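Glycosyl hydrolase, BNR repeat (Ralstonia eutropha, PDB 3B7F) is of unconfirmed function but, as a seven-bladed beta-propeller with BNR repeats of the non-viral sialidase family, may act as a glycoside hydrolase. Local coordinates at residues 353-365 with 371-385. Sequence-based numbering, arbitrary orientation.
With EDO (1,2-ethanediol), chain L.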
loop_
_atom_site.group_PDB
_atom_site.type_symbol
_atom_site.label_atom_id
_atom_site.label_comp_id
_atom_site.label_asym_id
_atom_site.label_seq_id
_atom_site.Cartn_x
_atom_site.Cartn_y
_atom_site.Cartn_z
ATOM N N PRO A 353 3.005 -5.223 -22.009
ATOM C CA PRO A 353 2.672 -5.953 -20.801
ATOM C C PRO A 353 2.870 -5.101 -19.560
ATOM O O PRO A 353 3.607 -4.137 -19.580
ATOM C CB PRO A 353 3.660 -7.111 -20.781
ATOM C CG PRO A 353 4.635 -6.846 -21.740
ATOM C CD PRO A 353 4.269 -5.685 -22.581
ATOM N N VAL A 354 2.191 -5.464 -18.493
ATOM C CA VAL A 354 2.286 -4.771 -17.241
ATOM C C VAL A 354 3.680 -4.963 -16.643
ATOM O O VAL A 354 4.227 -6.063 -16.649
ATOM C CB VAL A 354 1.182 -5.241 -16.259
ATOM C CG1 VAL A 354 1.531 -4.839 -14.835
ATOM C CG2 VAL A 354 -0.125 -4.663 -16.690
ATOM N N GLY A 355 4.252 -3.852 -16.207
ATOM C CA GLY A 355 5.517 -3.793 -15.546
ATOM C C GLY A 355 5.269 -3.799 -14.055
ATOM O O GLY A 355 4.217 -3.333 -13.595
ATOM N N VAL A 356 6.215 -4.384 -13.318
ATOM C CA VAL A 356 6.133 -4.566 -11.867
ATOM C C VAL A 356 7.458 -4.073 -11.247
ATOM O O VAL A 356 8.546 -4.204 -11.822
ATOM C CB VAL A 356 5.837 -6.038 -11.498
ATOM C CG1 VAL A 356 5.560 -6.177 -9.990
ATOM C CG2 VAL A 356 4.659 -6.580 -12.304
ATOM N N TYR A 357 7.359 -3.476 -10.079
ATOM C CA TYR A 357 8.514 -2.827 -9.475
ATOM C C TYR A 357 8.519 -3.043 -8.007
ATOM O O TYR A 357 7.468 -3.128 -7.403
ATOM C CB TYR A 357 8.400 -1.302 -9.712
ATOM C CG TYR A 357 8.130 -0.921 -11.153
ATOM C CD1 TYR A 357 9.182 -0.714 -12.046
ATOM C CD2 TYR A 357 6.819 -0.822 -11.649
ATOM C CE1 TYR A 357 8.940 -0.409 -13.400
ATOM C CE2 TYR A 357 6.588 -0.531 -12.981
ATOM C CZ TYR A 357 7.654 -0.301 -13.851
ATOM O OH TYR A 357 7.436 0.009 -15.191
ATOM N N PHE A 358 9.696 -3.120 -7.404
ATOM C CA PHE A 358 9.756 -3.143 -5.943
ATOM C C PHE A 358 10.999 -2.457 -5.389
ATOM O O PHE A 358 12.025 -2.387 -6.062
ATOM C CB PHE A 358 9.552 -4.554 -5.354
ATOM C CG PHE A 358 10.681 -5.548 -5.628
ATOM C CD1 PHE A 358 11.791 -5.620 -4.799
ATOM C CD2 PHE A 358 10.576 -6.459 -6.666
ATOM C CE1 PHE A 358 12.803 -6.543 -5.020
ATOM C CE2 PHE A 358 11.615 -7.374 -6.921
ATOM C CZ PHE A 358 12.711 -7.419 -6.081
ATOM N N GLY A 359 10.883 -1.981 -4.148
ATOM C CA GLY A 359 11.961 -1.276 -3.451
ATOM C C GLY A 359 12.261 -1.987 -2.167
ATOM O O GLY A 359 11.356 -2.343 -1.430
ATOM N N THR A 360 13.545 -2.139 -1.869
ATOM C CA THR A 360 13.982 -2.865 -0.696
ATOM C C THR A 360 14.464 -1.911 0.409
ATOM O O THR A 360 14.773 -0.756 0.154
ATOM C CB THR A 360 15.099 -3.849 -1.036
ATOM O OG1 THR A 360 16.285 -3.125 -1.310
ATOM C CG2 THR A 360 14.740 -4.750 -2.250
ATOM N N THR A 361 14.512 -2.421 1.646
ATOM C CA THR A 361 15.009 -1.653 2.781
ATOM C C THR A 361 16.526 -1.405 2.618
ATOM O O THR A 361 17.063 -0.506 3.234
ATOM C CB THR A 361 14.712 -2.352 4.093
ATOM O OG1 THR A 361 15.368 -3.635 4.112
ATOM C CG2 THR A 361 13.154 -2.476 4.297
ATOM N N GLY A 362 17.201 -2.222 1.800
ATOM C CA GLY A 362 18.597 -2.044 1.454
ATOM C C GLY A 362 18.839 -0.981 0.379
ATOM O O GLY A 362 19.988 -0.761 -0.003
ATOM N N GLY A 363 17.763 -0.372 -0.150
ATOM C CA GLY A 363 17.855 0.721 -1.095
ATOM C C GLY A 363 17.944 0.449 -2.567
ATOM O O GLY A 363 18.423 1.300 -3.300
ATOM N N GLU A 364 17.464 -0.709 -3.002
ATOM C CA GLU A 364 17.443 -1.099 -4.408
ATOM C C GLU A 364 16.028 -0.979 -4.953
ATOM O O GLU A 364 15.073 -1.245 -4.243
ATOM C CB GLU A 364 17.910 -2.538 -4.569
ATOM C CG GLU A 364 19.417 -2.754 -4.349
ATOM C CD GLU A 364 19.833 -4.214 -4.455
ATOM O OE1 GLU A 364 19.074 -5.101 -4.047
ATOM O OE2 GLU A 364 20.942 -4.492 -4.892
ATOM N N ILE A 365 15.911 -0.549 -6.208
ATOM C CA ILE A 365 14.659 -0.528 -6.933
ATOM C C ILE A 365 14.859 -1.524 -8.047
ATOM O O ILE A 365 15.793 -1.349 -8.851
ATOM C CB ILE A 365 14.277 0.809 -7.561
ATOM C CG1 ILE A 365 14.033 1.864 -6.484
ATOM C CG2 ILE A 365 12.983 0.603 -8.356
ATOM C CD1 ILE A 365 12.658 1.748 -5.796
ATOM N N GLU A 371 5.706 -8.376 -16.719
ATOM C CA GLU A 371 4.847 -8.987 -15.730
ATOM C C GLU A 371 5.582 -9.811 -14.649
ATOM O O GLU A 371 5.058 -10.804 -14.138
ATOM C CB GLU A 371 3.756 -9.788 -16.465
ATOM C CG GLU A 371 2.955 -8.932 -17.471
ATOM C CD GLU A 371 1.806 -9.651 -18.169
ATOM O OE1 GLU A 371 1.860 -10.908 -18.242
ATOM O OE2 GLU A 371 0.886 -8.925 -18.682
ATOM N N GLY A 372 6.793 -9.363 -14.312
ATOM C CA GLY A 372 7.636 -9.990 -13.313
ATOM C C GLY A 372 8.531 -11.144 -13.742
ATOM O O GLY A 372 9.240 -11.687 -12.916
ATOM N N GLU A 373 8.516 -11.509 -15.019
ATOM C CA GLU A 373 9.356 -12.601 -15.504
ATOM C C GLU A 373 10.862 -12.297 -15.437
ATOM O O GLU A 373 11.634 -13.184 -15.147
ATOM C CB GLU A 373 8.935 -13.003 -16.920
ATOM C CG GLU A 373 7.536 -13.621 -16.977
ATOM C CD GLU A 373 7.447 -14.962 -16.235
ATOM O OE1 GLU A 373 8.313 -15.834 -16.507
ATOM O OE2 GLU A 373 6.503 -15.139 -15.412
ATOM N N HIS A 374 11.266 -11.066 -15.738
ATOM C CA HIS A 374 12.674 -10.645 -15.632
ATOM C C HIS A 374 12.743 -9.374 -14.818
ATOM O O HIS A 374 11.832 -8.550 -14.875
ATOM C CB HIS A 374 13.304 -10.449 -17.003
ATOM C CG HIS A 374 13.330 -11.695 -17.831
ATOM N ND1 HIS A 374 12.241 -12.122 -18.563
ATOM C CD2 HIS A 374 14.314 -12.593 -18.059
ATOM C CE1 HIS A 374 12.547 -13.246 -19.185
ATOM N NE2 HIS A 374 13.801 -13.552 -18.899
ATOM N N TRP A 375 13.818 -9.251 -14.035
ATOM C CA TRP A 375 14.059 -8.135 -13.142
ATOM C C TRP A 375 15.402 -7.511 -13.485
ATOM O O TRP A 375 16.317 -8.204 -13.890
ATOM C CB TRP A 375 14.037 -8.602 -11.663
ATOM C CG TRP A 375 12.706 -9.127 -11.275
ATOM C CD1 TRP A 375 12.298 -10.427 -11.276
ATOM C CD2 TRP A 375 11.577 -8.348 -10.856
ATOM N NE1 TRP A 375 10.986 -10.508 -10.861
ATOM C CE2 TRP A 375 10.522 -9.243 -10.596
ATOM C CE3 TRP A 375 11.360 -6.981 -10.678
ATOM C CZ2 TRP A 375 9.254 -8.812 -10.196
ATOM C CZ3 TRP A 375 10.104 -6.554 -10.266
ATOM C CH2 TRP A 375 9.067 -7.468 -10.042
ATOM N N GLN A 376 15.489 -6.204 -13.298
ATOM C CA GLN A 376 16.687 -5.414 -13.511
ATOM C C GLN A 376 16.742 -4.405 -12.375
ATOM O O GLN A 376 15.752 -3.735 -12.083
ATOM C CB GLN A 376 16.595 -4.692 -14.852
ATOM C CG GLN A 376 17.760 -3.775 -15.247
ATOM C CD GLN A 376 19.038 -4.501 -15.696
ATOM O OE1 GLN A 376 18.989 -5.472 -16.477
ATOM N NE2 GLN A 376 20.202 -3.989 -15.240
ATOM N N CYS A 377 17.883 -4.300 -11.713
ATOM C CA CYS A 377 18.067 -3.267 -10.719
ATOM C C CYS A 377 18.289 -1.919 -11.444
ATOM O O CYS A 377 19.294 -1.726 -12.099
ATOM C CB CYS A 377 19.243 -3.589 -9.793
ATOM S SG CYS A 377 19.360 -2.374 -8.454
ATOM N N ILE A 378 17.345 -1.007 -11.307
ATOM C CA ILE A 378 17.394 0.327 -11.942
ATOM C C ILE A 378 17.840 1.454 -10.984
ATOM O O ILE A 378 18.003 2.579 -11.404
ATOM C CB ILE A 378 16.056 0.670 -12.636
ATOM C CG1 ILE A 378 14.872 0.713 -11.644
ATOM C CG2 ILE A 378 15.781 -0.355 -13.791
ATOM C CD1 ILE A 378 13.626 1.301 -12.216
ATOM N N ALA A 379 17.989 1.150 -9.699
ATOM C CA ALA A 379 18.524 2.088 -8.682
ATOM C C ALA A 379 19.039 1.276 -7.500
ATOM O O ALA A 379 18.416 0.299 -7.128
ATOM C CB ALA A 379 17.482 3.068 -8.200
ATOM N N SER A 380 20.183 1.676 -6.945
ATOM C CA SER A 380 20.767 1.064 -5.762
ATOM C C SER A 380 21.349 2.171 -4.853
ATOM O O SER A 380 21.444 3.347 -5.224
ATOM C CB SER A 380 21.855 0.043 -6.130
ATOM O OG SER A 380 22.975 0.695 -6.677
ATOM N N HIS A 381 21.701 1.773 -3.642
ATOM C CA HIS A 381 22.281 2.680 -2.632
ATOM C C HIS A 381 21.416 3.906 -2.229
ATOM O O HIS A 381 21.940 4.964 -1.871
ATOM C CB HIS A 381 23.690 3.090 -3.048
ATOM C CG HIS A 381 24.614 1.937 -3.231
ATOM N ND1 HIS A 381 25.056 1.528 -4.464
ATOM C CD2 HIS A 381 25.202 1.119 -2.331
ATOM C CE1 HIS A 381 25.884 0.512 -4.315
ATOM N NE2 HIS A 381 25.994 0.246 -3.030
ATOM N N LEU A 382 20.091 3.738 -2.290
ATOM C CA LEU A 382 19.165 4.743 -1.804
ATOM C C LEU A 382 18.974 4.441 -0.336
ATOM O O LEU A 382 19.344 3.339 0.123
ATOM C CB LEU A 382 17.812 4.686 -2.489
ATOM C CG LEU A 382 17.799 5.054 -3.968
ATOM C CD1 LEU A 382 16.416 4.866 -4.473
ATOM C CD2 LEU A 382 18.292 6.503 -4.178
ATOM N N PRO A 383 18.445 5.421 0.425
ATOM C CA PRO A 383 18.143 5.102 1.807
ATOM C C PRO A 383 17.000 4.107 1.890
ATOM O O PRO A 383 16.323 3.876 0.903
ATOM C CB PRO A 383 17.736 6.462 2.382
ATOM C CG PRO A 383 18.429 7.469 1.468
ATOM C CD PRO A 383 18.199 6.854 0.152
ATOM N N HIS A 384 16.829 3.512 3.064
ATOM C CA HIS A 384 15.753 2.556 3.387
ATOM C C HIS A 384 14.410 2.931 2.728
ATOM O O HIS A 384 13.818 3.938 3.078
ATOM C CB HIS A 384 15.656 2.547 4.930
ATOM C CG HIS A 384 14.620 1.634 5.520
ATOM N ND1 HIS A 384 14.959 0.556 6.315
ATOM C CD2 HIS A 384 13.265 1.665 5.486
ATOM C CE1 HIS A 384 13.857 -0.049 6.719
ATOM N NE2 HIS A 384 12.816 0.598 6.225
ATOM N N ILE A 385 13.916 2.093 1.806
ATOM C CA ILE A 385 12.680 2.368 1.059
ATOM C C ILE A 385 11.389 1.891 1.770
ATOM O O ILE A 385 11.226 0.703 2.110
ATOM C CB ILE A 385 12.754 1.774 -0.394
ATOM C CG1 ILE A 385 13.944 2.367 -1.178
ATOM C CG2 ILE A 385 11.453 2.006 -1.150
ATOM C CD1 ILE A 385 14.437 1.496 -2.457
HETATM C C1 EDO L . 9.994 -16.778 -19.676
HETATM O O1 EDO L . 10.010 -15.733 -18.715
HETATM C C2 EDO L . 11.400 -17.348 -19.749
HETATM O O2 EDO L . 11.365 -18.657 -20.322
HETATM O O HOH W 1 10.835 -1.907 1.229
HETATM O O HOH W 2 17.504 -0.701 6.259
#
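Ile365 pairs antiparallel with Ala379: Ile365 N donates to Ala379 O over 2.8 Å, while Ile365 O accepts from Ile378 N at 2.9 Å and, weakly, from Ala379 N, so two residues face one in a classic beta bulge. Beyond it, Gly363 O takes Leu382 N in its carbonyl plane, on a lone pair, the bond nearly straight at 164°. Gly363 closes the type I turn that starts at Thr360, and Gly363 CA makes a CA-H...O contact of 3.2 Å to Leu382 O. At the other end Glu371 N donates a hydrogen bond to Val354 O at 2.7 Å. In this propeller blade, strand 376-379 is an edge strand of an antiparallel sheet ordered 346-348, 356-359, 365-368, 376-379; the chain then enters strand 385-391, which pairs with strand 24-29 in the blade built from both chain ends, the Velcro-like closure of beta-propellers.

The Trp375 indole reaches Val356 and Phe358 of strand 356-359 and also touches Ser368 of the intervening strand. Its six-membered ring offers a face to the edge of Phe358 in a T-shaped stack, planes at 61°. With chi1 of Val356 at -172°, CG1 meets Trp375 CH2 at 3.7 Å while CG2 turns to Gly372 N. Ile365 sets CG2 against Ile378 CG1 and sends CD1 crosswise to Ile385 CD1, 3.8 Å away; Leu36 of strand 32-38 packs on both Ile365 and Ile378. Thr361 CG2 makes a CH-pi contact over the His384 ring, whose NE2 is hydrogen-bonded to Lys342 and whose ND1 shares a water with Thr361 O.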